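Long-range contacts in A putative transcriptional regulator (PDB 2HKU), which probably binds operator DNA through an N-terminal helix-turn-helix domain and regulates transcription, as TetR-family proteins do: residues 20-26 and 55-60; 81-86 and 98-103; 150-155 and 201-207. One frame throughout, in Å; residues are numbered along the deposited sequence.

Interaction 1: residues 20-26 and 55-60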
loop_
_atom_site.group_PDB
_atom_site.type_symbol
_atom_site.label_atom_id
_atom_site.label_comp_id
_atom_site.label_asym_id
_atom_site.label_seq_id
_atom_site.Cartn_x
_atom_site.Cartn_y
_atom_site.Cartn_z
ATOM N N GLN A 20 -25.217 9.626 -18.983
ATOM C CA GLN A 20 -25.347 9.559 -20.482
ATOM C C GLN A 20 -24.033 9.973 -21.204
ATOM O O GLN A 20 -23.237 9.101 -21.637
ATOM C CB GLN A 20 -26.606 10.328 -20.921
ATOM C CG GLN A 20 -26.434 11.494 -21.891
ATOM C CD GLN A 20 -26.742 12.844 -21.239
ATOM O OE1 GLN A 20 -26.958 13.844 -21.937
ATOM N NE2 GLN A 20 -26.796 12.869 -19.900
ATOM N N THR A 21 -23.797 11.279 -21.324
ATOM C CA THR A 21 -22.426 11.759 -21.518
ATOM C C THR A 21 -21.661 11.548 -20.212
ATOM O O THR A 21 -20.498 11.120 -20.266
ATOM C CB THR A 21 -22.326 13.235 -21.945
ATOM O OG1 THR A 21 -23.447 13.571 -22.762
ATOM C CG2 THR A 21 -21.028 13.453 -22.745
ATOM N N ARG A 22 -22.306 11.831 -19.058
ATOM C CA ARG A 22 -21.787 11.378 -17.758
ATOM C C ARG A 22 -21.212 9.946 -17.827
ATOM O O ARG A 22 -20.020 9.737 -17.488
ATOM C CB ARG A 22 -22.766 11.583 -16.568
ATOM C CG ARG A 22 -22.392 10.744 -15.304
ATOM C CD ARG A 22 -23.063 11.173 -13.988
ATOM N NE ARG A 22 -22.176 11.813 -12.982
ATOM C CZ ARG A 22 -21.233 11.209 -12.210
ATOM N NH1 ARG A 22 -20.951 9.899 -12.302
ATOM N NH2 ARG A 22 -20.534 11.947 -11.318
ATOM N N ASP A 23 -22.017 8.982 -18.303
ATOM C CA ASP A 23 -21.566 7.587 -18.408
ATOM C C ASP A 23 -20.452 7.355 -19.453
ATOM O O ASP A 23 -19.512 6.549 -19.218
ATOM C CB ASP A 23 -22.720 6.596 -18.666
ATOM C CG ASP A 23 -23.769 6.594 -17.569
ATOM O OD1 ASP A 23 -23.449 6.855 -16.378
ATOM O OD2 ASP A 23 -24.946 6.300 -17.906
ATOM N N ALA A 24 -20.550 8.068 -20.583
ATOM C CA ALA A 24 -19.534 7.959 -21.633
ATOM C C ALA A 24 -18.153 8.387 -21.086
ATOM O O ALA A 24 -17.151 7.731 -21.312
ATOM C CB ALA A 24 -19.920 8.788 -22.908
ATOM N N LEU A 25 -18.142 9.496 -20.379
ATOM C CA LEU A 25 -16.923 10.035 -19.728
ATOM C C LEU A 25 -16.320 9.053 -18.704
ATOM O O LEU A 25 -15.107 8.703 -18.730
ATOM C CB LEU A 25 -17.258 11.382 -19.082
ATOM C CG LEU A 25 -17.213 12.563 -20.043
ATOM C CD1 LEU A 25 -17.713 13.801 -19.317
ATOM C CD2 LEU A 25 -15.779 12.813 -20.540
ATOM N N PHE A 26 -17.223 8.524 -17.884
ATOM C CA PHE A 26 -16.843 7.622 -16.826
ATOM C C PHE A 26 -16.178 6.396 -17.361
ATOM O O PHE A 26 -15.113 6.005 -16.894
ATOM C CB PHE A 26 -18.015 7.317 -15.899
ATOM C CG PHE A 26 -17.568 6.913 -14.487
ATOM C CD1 PHE A 26 -17.306 7.883 -13.529
ATOM C CD2 PHE A 26 -17.411 5.569 -14.130
ATOM C CE1 PHE A 26 -16.912 7.523 -12.248
ATOM C CE2 PHE A 26 -17.017 5.221 -12.828
ATOM C CZ PHE A 26 -16.792 6.176 -11.915
ATOM N N GLN A 55 -18.003 19.137 -20.579
ATOM C CA GLN A 55 -18.833 18.175 -19.884
ATOM C C GLN A 55 -18.063 17.628 -18.668
ATOM O O GLN A 55 -18.666 17.307 -17.644
ATOM C CB GLN A 55 -19.340 17.093 -20.886
ATOM C CG GLN A 55 -19.975 17.808 -22.110
ATOM C CD GLN A 55 -20.711 16.900 -23.065
ATOM O OE1 GLN A 55 -20.133 16.391 -24.048
ATOM N NE2 GLN A 55 -22.015 16.718 -22.820
ATOM N N VAL A 56 -16.736 17.587 -18.772
ATOM C CA VAL A 56 -15.922 17.205 -17.633
ATOM C C VAL A 56 -16.089 18.149 -16.436
ATOM O O VAL A 56 -16.349 17.703 -15.315
ATOM C CB VAL A 56 -14.459 16.955 -18.038
ATOM C CG1 VAL A 56 -13.619 16.550 -16.826
ATOM C CG2 VAL A 56 -14.466 15.851 -19.018
ATOM N N THR A 57 -16.019 19.449 -16.685
ATOM C CA THR A 57 -16.202 20.408 -15.599
ATOM C C THR A 57 -17.668 20.400 -15.089
ATOM O O THR A 57 -17.895 20.489 -13.878
ATOM C CB THR A 57 -15.582 21.822 -15.889
ATOM O OG1 THR A 57 -16.426 22.571 -16.736
ATOM C CG2 THR A 57 -14.272 21.708 -16.590
ATOM N N TYR A 58 -18.625 20.223 -16.012
ATOM C CA TYR A 58 -20.047 20.072 -15.707
ATOM C C TYR A 58 -20.366 18.891 -14.797
ATOM O O TYR A 58 -20.991 19.051 -13.740
ATOM C CB TYR A 58 -20.825 19.871 -17.009
ATOM C CG TYR A 58 -22.327 20.070 -16.903
ATOM C CD1 TYR A 58 -22.878 21.215 -16.284
ATOM C CD2 TYR A 58 -23.201 19.142 -17.467
ATOM C CE1 TYR A 58 -24.271 21.408 -16.216
ATOM C CE2 TYR A 58 -24.581 19.323 -17.416
ATOM C CZ TYR A 58 -25.111 20.452 -16.795
ATOM O OH TYR A 58 -26.490 20.602 -16.752
ATOM N N TYR A 59 -19.970 17.701 -15.231
ATOM C CA TYR A 59 -20.254 16.486 -14.483
ATOM C C TYR A 59 -19.335 16.205 -13.296
ATOM O O TYR A 59 -19.738 15.458 -12.395
ATOM C CB TYR A 59 -20.357 15.291 -15.418
ATOM C CG TYR A 59 -21.545 15.390 -16.283
ATOM C CD1 TYR A 59 -22.849 15.411 -15.722
ATOM C CD2 TYR A 59 -21.418 15.499 -17.664
ATOM C CE1 TYR A 59 -23.999 15.523 -16.530
ATOM C CE2 TYR A 59 -22.557 15.613 -18.486
ATOM C CZ TYR A 59 -23.834 15.612 -17.905
ATOM O OH TYR A 59 -24.930 15.722 -18.718
ATOM N N TYR A 60 -18.137 16.805 -13.259
ATOM C CA TYR A 60 -17.160 16.416 -12.234
ATOM C C TYR A 60 -16.434 17.555 -11.568
ATOM O O TYR A 60 -15.776 17.380 -10.567
ATOM C CB TYR A 60 -16.178 15.381 -12.793
ATOM C CG TYR A 60 -16.855 14.156 -13.343
ATOM C CD1 TYR A 60 -17.254 13.101 -12.505
ATOM C CD2 TYR A 60 -17.112 14.036 -14.709
ATOM C CE1 TYR A 60 -17.895 11.951 -13.055
ATOM C CE2 TYR A 60 -17.736 12.915 -15.251
ATOM C CZ TYR A 60 -18.133 11.871 -14.411
ATOM O OH TYR A 60 -18.773 10.776 -14.948
#
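Helix 21-26 and helix 55-60 cross at 103° with their axes 10.4 Å apart, and Arg22 faces Tyr59 where the two backbones come near each other. This is the first helix of a TetR-type DNA-binding domain packed on the predicted helix-turn-helix, whose last helix carries Gln55 to Tyr60. Leu25 is the central knob: its side chain drops into the hole formed by Gln55, Val56, Tyr59 and Tyr60, with CD2 reaching 3.6 Å from Val56 CG2. Ile45 of helix 42-49 also touches Leu25, so the leucine ties all three helices of the small domain together. On one flank Arg22 lies between two tyrosines. Its CB sits over the centre of the Tyr59 face, 4.0 Å from the ring centroid, a CH-pi contact; Tyr58 CD2 lies over the opposite face, toward the rim, so the ring is covered on both sides. With CG anti to the backbone N (chi1 163°), the rest of Arg22 runs past the Tyr59 ring to Tyr60, whose CE1 lies over one guanidinium face, toward its rim, the two planes turned 52° apart. NH2 also forms a salt bridge with Glu69 of helix 63-87, which helps to fix the guanidinium there. At the other flank the side chains of Gln55 and Thr21 cross at about a right angle, Gln55 OE1 being 3.3 Å from Thr21 CG2, while the same oxygen accepts a hydrogen bond from the backbone N of His52. Phe26 CD1 meets the hydroxyl of Tyr60 near the plane of the phenylalanine ring. That hydroxyl donates to the carbonyl of Arg22, with Tyr60 OH 3.0 Å from Arg22 O; it arrives from one face of the carbonyl plane, and the helical donor Phe26 N from the other.

Interaction 2: residues 81-86 and 98-103. With EDO (1,2-ethanediol), chain D.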
loop_
_atom_site.group_PDB
_atom_site.type_symbol
_atom_site.label_atom_id
_atom_site.label_comp_id
_atom_site.label_asym_id
_atom_site.label_seq_id
_atom_site.Cartn_x
_atom_site.Cartn_y
_atom_site.Cartn_z
ATOM N N ARG A 81 -16.522 -8.072 -7.455
ATOM C CA ARG A 81 -16.155 -9.151 -8.387
ATOM C C ARG A 81 -15.419 -10.281 -7.707
ATOM O O ARG A 81 -15.765 -11.476 -7.917
ATOM C CB ARG A 81 -15.416 -8.586 -9.600
ATOM C CG ARG A 81 -14.707 -9.598 -10.510
ATOM C CD ARG A 81 -15.723 -10.545 -11.238
ATOM N NE ARG A 81 -16.879 -9.823 -11.740
ATOM C CZ ARG A 81 -18.111 -10.342 -11.901
ATOM N NH1 ARG A 81 -18.383 -11.605 -11.562
ATOM N NH2 ARG A 81 -19.081 -9.565 -12.368
ATOM N N ALA A 82 -14.475 -9.954 -6.798
ATOM C CA ALA A 82 -13.771 -10.937 -6.036
ATOM C C ALA A 82 -14.710 -11.734 -5.138
ATOM O O ALA A 82 -14.615 -12.964 -5.094
ATOM C CB ALA A 82 -12.581 -10.280 -5.137
ATOM N N GLU A 83 -15.572 -11.044 -4.386
ATOM C CA GLU A 83 -16.529 -11.673 -3.501
ATOM C C GLU A 83 -17.532 -12.560 -4.347
ATOM O O GLU A 83 -17.930 -13.660 -3.929
ATOM C CB GLU A 83 -17.295 -10.593 -2.731
ATOM C CG GLU A 83 -16.313 -9.877 -1.804
ATOM C CD GLU A 83 -16.917 -8.727 -0.989
ATOM O OE1 GLU A 83 -18.024 -8.235 -1.336
ATOM O OE2 GLU A 83 -16.246 -8.362 0.003
ATOM N N ASP A 84 -17.817 -12.096 -5.541
ATOM C CA ASP A 84 -18.817 -12.740 -6.360
ATOM C C ASP A 84 -18.240 -14.027 -6.863
ATOM O O ASP A 84 -18.878 -15.066 -6.697
ATOM C CB ASP A 84 -19.237 -11.816 -7.480
ATOM C CG ASP A 84 -20.379 -10.945 -7.091
ATOM O OD1 ASP A 84 -21.013 -11.222 -6.046
ATOM O OD2 ASP A 84 -20.683 -10.015 -7.855
ATOM N N ASP A 85 -17.008 -13.946 -7.382
ATOM C CA ASP A 85 -16.259 -15.085 -7.939
ATOM C C ASP A 85 -15.927 -16.057 -6.849
ATOM O O ASP A 85 -15.929 -17.269 -7.102
ATOM C CB ASP A 85 -14.998 -14.707 -8.831
ATOM C CG ASP A 85 -15.369 -14.009 -10.175
ATOM O OD1 ASP A 85 -16.556 -13.628 -10.356
ATOM O OD2 ASP A 85 -14.470 -13.765 -11.070
ATOM N N ALA A 86 -15.717 -15.585 -5.614
ATOM C CA ALA A 86 -15.542 -16.459 -4.449
ATOM C C ALA A 86 -16.752 -17.215 -3.980
ATOM O O ALA A 86 -16.616 -18.286 -3.367
ATOM C CB ALA A 86 -15.009 -15.663 -3.256
ATOM N N LYS A 98 -9.951 -17.923 -4.479
ATOM C CA LYS A 98 -10.669 -17.233 -5.489
ATOM C C LYS A 98 -10.763 -15.715 -5.105
ATOM O O LYS A 98 -10.568 -14.872 -5.904
ATOM C CB LYS A 98 -12.066 -17.858 -5.561
ATOM C CG LYS A 98 -12.234 -18.962 -6.662
ATOM C CD LYS A 98 -13.505 -19.862 -6.294
ATOM C CE LYS A 98 -13.510 -21.166 -7.174
ATOM N NZ LYS A 98 -13.402 -20.764 -8.557
ATOM N N LEU A 99 -11.126 -15.420 -3.890
ATOM C CA LEU A 99 -11.307 -14.011 -3.532
ATOM C C LEU A 99 -9.939 -13.292 -3.668
ATOM O O LEU A 99 -9.824 -12.365 -4.401
ATOM C CB LEU A 99 -11.942 -13.907 -2.177
ATOM C CG LEU A 99 -12.592 -12.548 -1.792
ATOM C CD1 LEU A 99 -13.541 -12.782 -0.611
ATOM C CD2 LEU A 99 -11.506 -11.556 -1.387
ATOM N N VAL A 100 -8.900 -13.839 -3.059
ATOM C CA VAL A 100 -7.521 -13.232 -3.059
ATOM C C VAL A 100 -6.917 -13.231 -4.412
ATOM O O VAL A 100 -6.432 -12.218 -4.921
ATOM C CB VAL A 100 -6.638 -13.986 -2.001
ATOM C CG1 VAL A 100 -5.232 -13.470 -1.981
ATOM C CG2 VAL A 100 -7.259 -13.852 -0.663
ATOM N N GLY A 101 -7.003 -14.380 -5.103
ATOM C CA GLY A 101 -6.593 -14.408 -6.504
ATOM C C GLY A 101 -7.234 -13.400 -7.397
ATOM O O GLY A 101 -6.591 -12.919 -8.322
ATOM N N SER A 102 -8.506 -13.063 -7.174
ATOM C CA SER A 102 -9.162 -12.001 -7.992
ATOM C C SER A 102 -8.595 -10.604 -7.735
ATOM O O SER A 102 -8.230 -9.848 -8.664
ATOM C CB SER A 102 -10.687 -11.919 -7.673
ATOM O OG SER A 102 -11.341 -11.098 -8.641
ATOM N N LEU A 103 -8.563 -10.238 -6.460
ATOM C CA LEU A 103 -8.010 -8.896 -6.089
ATOM C C LEU A 103 -6.544 -8.765 -6.513
ATOM O O LEU A 103 -6.182 -7.759 -6.977
ATOM C CB LEU A 103 -8.161 -8.661 -4.574
ATOM C CG LEU A 103 -9.618 -8.527 -4.124
ATOM C CD1 LEU A 103 -9.561 -8.464 -2.650
ATOM C CD2 LEU A 103 -10.323 -7.273 -4.815
HETATM C C1 EDO D . -13.233 -9.434 1.457
HETATM O O1 EDO D . -14.616 -9.886 1.358
HETATM C C2 EDO D . -13.160 -8.372 0.386
HETATM O O2 EDO D . -13.804 -7.220 0.990
HETATM O O HOH W 1 -12.049 -12.398 -10.741
#
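Ala82 packs its methyl against the facing helix, CB lying 3.5 Å from Leu99 O and 3.6 Å from both Ser102 CB and Leu103 CG. These are two roughly antiparallel helices (146°) of the all-helical TetR-type fold, and the small Ala82, Ala86 and Ser102 are consistent with the close 7.8 Å approach of the two segment axes. One turn on, Ala86 CB rests against Leu99 CB at 3.7 Å, while the aliphatic part of Lys98 lies along the end of helix segment 81-86, near the carbonyl of Asp85. No direct hydrogen bond crosses the interface. Leu99 continues inward to Phe168 and Leu146 and borders the site of a 1,2-ethanediol, probably from the crystallisation liquor; Glu83 OE2 accepts from both its hydroxyls, and Trp169, Ser141 and Leu146 also bind it. A leucine in place of Glu83 would probably leave both diol hydroxyls without their shared acceptor. On the other side of the contact, Arg81 NH1 holds Asp85 OD1 in a salt bridge whose N-H...O angle is 167°, in the guanidinium plane. The second oxygen, Asp85 OD2, accepts a hydrogen bond from a water that also hydrogen-bonds Ser102 OG at 2.6 Å.

Interaction 3: residues 150-155 and 201-207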
loop_
_atom_site.group_PDB
_atom_site.type_symbol
_atom_site.label_atom_id
_atom_site.label_comp_id
_atom_site.label_asym_id
_atom_site.label_seq_id
_atom_site.Cartn_x
_atom_site.Cartn_y
_atom_site.Cartn_z
ATOM N N LEU A 150 -15.378 -17.201 6.913
ATOM C CA LEU A 150 -14.471 -17.845 7.839
ATOM C C LEU A 150 -15.037 -18.138 9.212
ATOM O O LEU A 150 -14.804 -19.213 9.764
ATOM C CB LEU A 150 -13.178 -17.009 8.027
ATOM C CG LEU A 150 -12.253 -16.740 6.836
ATOM C CD1 LEU A 150 -10.929 -16.017 7.358
ATOM C CD2 LEU A 150 -11.929 -17.998 6.059
HETATM N N MSE A 151 -15.676 -17.157 9.848
HETATM C CA MSE A 151 -16.130 -17.393 11.212
HETATM C C MSE A 151 -17.226 -18.471 11.304
HETATM O O MSE A 151 -17.310 -19.137 12.324
HETATM C CB MSE A 151 -16.634 -16.133 11.898
HETATM C CG MSE A 151 -15.555 -15.128 12.217
HETATM SE SE MSE A 151 -16.520 -13.426 12.534
HETATM C CE MSE A 151 -17.195 -13.831 14.353
ATOM N N ARG A 152 -18.046 -18.590 10.258
ATOM C CA ARG A 152 -19.256 -19.398 10.325
ATOM C C ARG A 152 -18.803 -20.796 9.998
ATOM O O ARG A 152 -19.414 -21.756 10.461
ATOM C CB ARG A 152 -20.394 -18.921 9.390
ATOM C CG ARG A 152 -20.210 -19.152 7.893
ATOM C CD ARG A 152 -21.527 -19.031 7.151
ATOM N NE ARG A 152 -21.323 -18.853 5.703
ATOM C CZ ARG A 152 -21.283 -19.835 4.799
ATOM N NH1 ARG A 152 -21.412 -21.124 5.164
ATOM N NH2 ARG A 152 -21.093 -19.537 3.510
ATOM N N THR A 153 -17.719 -20.913 9.215
ATOM C CA THR A 153 -17.129 -22.235 8.956
ATOM C C THR A 153 -16.115 -22.722 9.986
ATOM O O THR A 153 -15.573 -23.798 9.795
ATOM C CB THR A 153 -16.657 -22.456 7.511
ATOM O OG1 THR A 153 -15.552 -21.606 7.216
ATOM C CG2 THR A 153 -17.763 -22.147 6.544
ATOM N N GLY A 154 -15.924 -22.026 11.112
ATOM C CA GLY A 154 -15.009 -22.499 12.166
ATOM C C GLY A 154 -13.781 -21.649 12.603
ATOM O O GLY A 154 -13.192 -21.834 13.715
ATOM N N TRP A 155 -13.396 -20.681 11.767
ATOM C CA TRP A 155 -12.163 -19.889 12.031
ATOM C C TRP A 155 -12.292 -18.947 13.254
ATOM O O TRP A 155 -13.333 -18.317 13.441
ATOM C CB TRP A 155 -11.797 -19.182 10.689
ATOM C CG TRP A 155 -10.601 -18.282 10.638
ATOM C CD1 TRP A 155 -9.281 -18.621 10.318
ATOM C CD2 TRP A 155 -10.611 -16.846 10.838
ATOM N NE1 TRP A 155 -8.503 -17.480 10.336
ATOM C CE2 TRP A 155 -9.284 -16.387 10.638
ATOM C CE3 TRP A 155 -11.615 -15.918 11.183
ATOM C CZ2 TRP A 155 -8.933 -15.038 10.794
ATOM C CZ3 TRP A 155 -11.268 -14.568 11.311
ATOM C CH2 TRP A 155 -9.931 -14.148 11.129
ATOM N N LEU A 201 -3.972 -15.135 7.455
ATOM C CA LEU A 201 -5.276 -15.672 7.913
ATOM C C LEU A 201 -5.089 -16.965 8.725
ATOM O O LEU A 201 -5.881 -17.224 9.627
ATOM C CB LEU A 201 -6.166 -15.930 6.714
ATOM C CG LEU A 201 -6.578 -14.647 5.964
ATOM C CD1 LEU A 201 -7.278 -14.957 4.673
ATOM C CD2 LEU A 201 -7.471 -13.836 6.916
ATOM N N GLN A 202 -4.038 -17.735 8.384
ATOM C CA GLN A 202 -3.681 -19.042 8.999
ATOM C C GLN A 202 -4.982 -19.872 9.254
ATOM O O GLN A 202 -5.429 -19.989 10.374
ATOM C CB GLN A 202 -2.884 -18.778 10.274
ATOM C CG GLN A 202 -1.818 -19.817 10.584
ATOM C CD GLN A 202 -0.808 -20.001 9.419
ATOM O OE1 GLN A 202 -0.903 -20.985 8.666
ATOM N NE2 GLN A 202 0.139 -19.042 9.257
ATOM N N ILE A 203 -5.611 -20.323 8.184
ATOM C CA ILE A 203 -6.931 -20.929 8.200
ATOM C C ILE A 203 -6.649 -22.428 8.358
ATOM O O ILE A 203 -6.011 -23.003 7.456
ATOM C CB ILE A 203 -7.641 -20.786 6.829
ATOM C CG1 ILE A 203 -7.820 -19.330 6.416
ATOM C CG2 ILE A 203 -9.036 -21.517 6.848
ATOM C CD1 ILE A 203 -8.463 -19.177 5.057
ATOM N N PRO A 204 -7.117 -23.042 9.482
ATOM C CA PRO A 204 -7.008 -24.506 9.684
ATOM C C PRO A 204 -7.448 -25.333 8.505
ATOM O O PRO A 204 -8.437 -25.005 7.804
ATOM C CB PRO A 204 -7.865 -24.759 10.917
ATOM C CG PRO A 204 -7.746 -23.469 11.761
ATOM C CD PRO A 204 -7.732 -22.366 10.659
ATOM N N GLU A 205 -6.712 -26.429 8.269
ATOM C CA GLU A 205 -6.984 -27.265 7.105
ATOM C C GLU A 205 -8.458 -27.736 7.050
ATOM O O GLU A 205 -9.033 -27.826 5.974
ATOM C CB GLU A 205 -6.011 -28.454 7.017
ATOM C CG GLU A 205 -5.798 -28.917 5.601
ATOM C CD GLU A 205 -5.049 -30.250 5.493
ATOM O OE1 GLU A 205 -4.214 -30.544 6.397
ATOM O OE2 GLU A 205 -5.314 -31.010 4.501
ATOM N N THR A 206 -9.042 -27.992 8.210
ATOM C CA THR A 206 -10.412 -28.548 8.340
ATOM C C THR A 206 -11.486 -27.521 7.894
ATOM O O THR A 206 -12.371 -27.820 7.037
ATOM C CB THR A 206 -10.660 -29.152 9.761
ATOM O OG1 THR A 206 -10.374 -28.193 10.791
ATOM C CG2 THR A 206 -9.745 -30.401 9.989
ATOM N N VAL A 207 -11.326 -26.294 8.416
ATOM C CA VAL A 207 -12.000 -25.087 7.876
ATOM C C VAL A 207 -11.821 -24.914 6.371
ATOM O O VAL A 207 -12.794 -24.705 5.685
ATOM C CB VAL A 207 -11.547 -23.834 8.614
ATOM C CG1 VAL A 207 -12.361 -22.592 8.131
ATOM C CG2 VAL A 207 -11.636 -24.043 10.130
#
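Trp155 meets the 201-207 segment edge-on: its indole NE1 donates to Leu201 O at 2.7 Å, an almost straight bond (170°) lying in the ring plane. The acceptor belongs to the last residue of helix 190-201, so the indole ties the turn after helix 125-152 to the C-terminal end of another helix. Along the same ring edge, CD1 packs against Ile203 CA and Pro204 CD. Trp155 CG stands anti to the backbone N (chi1 179°), which sends the indole out to this carbonyl. Trp155 CB packs on Val207 CG1. Leu150 covers the ring from above, CD1 lying 3.6 Å over its centre, and its other methyl, CD2, touches Ile203 CD1 at 3.8 Å. Val207 closes the far end, with CG1 3.5 Å from Thr153 OG1, a hydroxyl bonded to Thr149 O, and CG2 against Gly154. Further out, a Schellman motif ends helix 125-152 and presents the ring: Trp155 N bonds Leu150 O, Gly154 N weakly bonds Met151 O, and Gly154 has a positive phi of 120°. Thr96 of helix 92-104 touches Leu150, Leu201 and Ile203. The one hydrogen bond across the segments probably fixes where the indole edge sits, and apolar packing supplies the rest.

How the interactions relate
The three contacts follow one another along the chain. Interaction 1 lies in the predicted DNA-binding domain, interactions 2 and 3 in the larger helical part; the centres of 1 and 3 are about 45 Å apart, on opposite sides of the chain's centre. Helix 63-87 starts just after helix 53-60, touches Phe26 and Tyr60, and carries residues 81-86 of interaction 2, centred about 30 Å from interaction 1. Interactions 2 and 3 are about 17 Å apart between centres: helix 92-104 carries 98-103 and touches interaction 3 through Thr96, while helix 125-152 carries 150-152 and packs on Glu83 and Leu99. Helices thus join both regions, as in TetR-family regulators, where ligand binding is relayed to the DNA-binding domain; no ligand is established here.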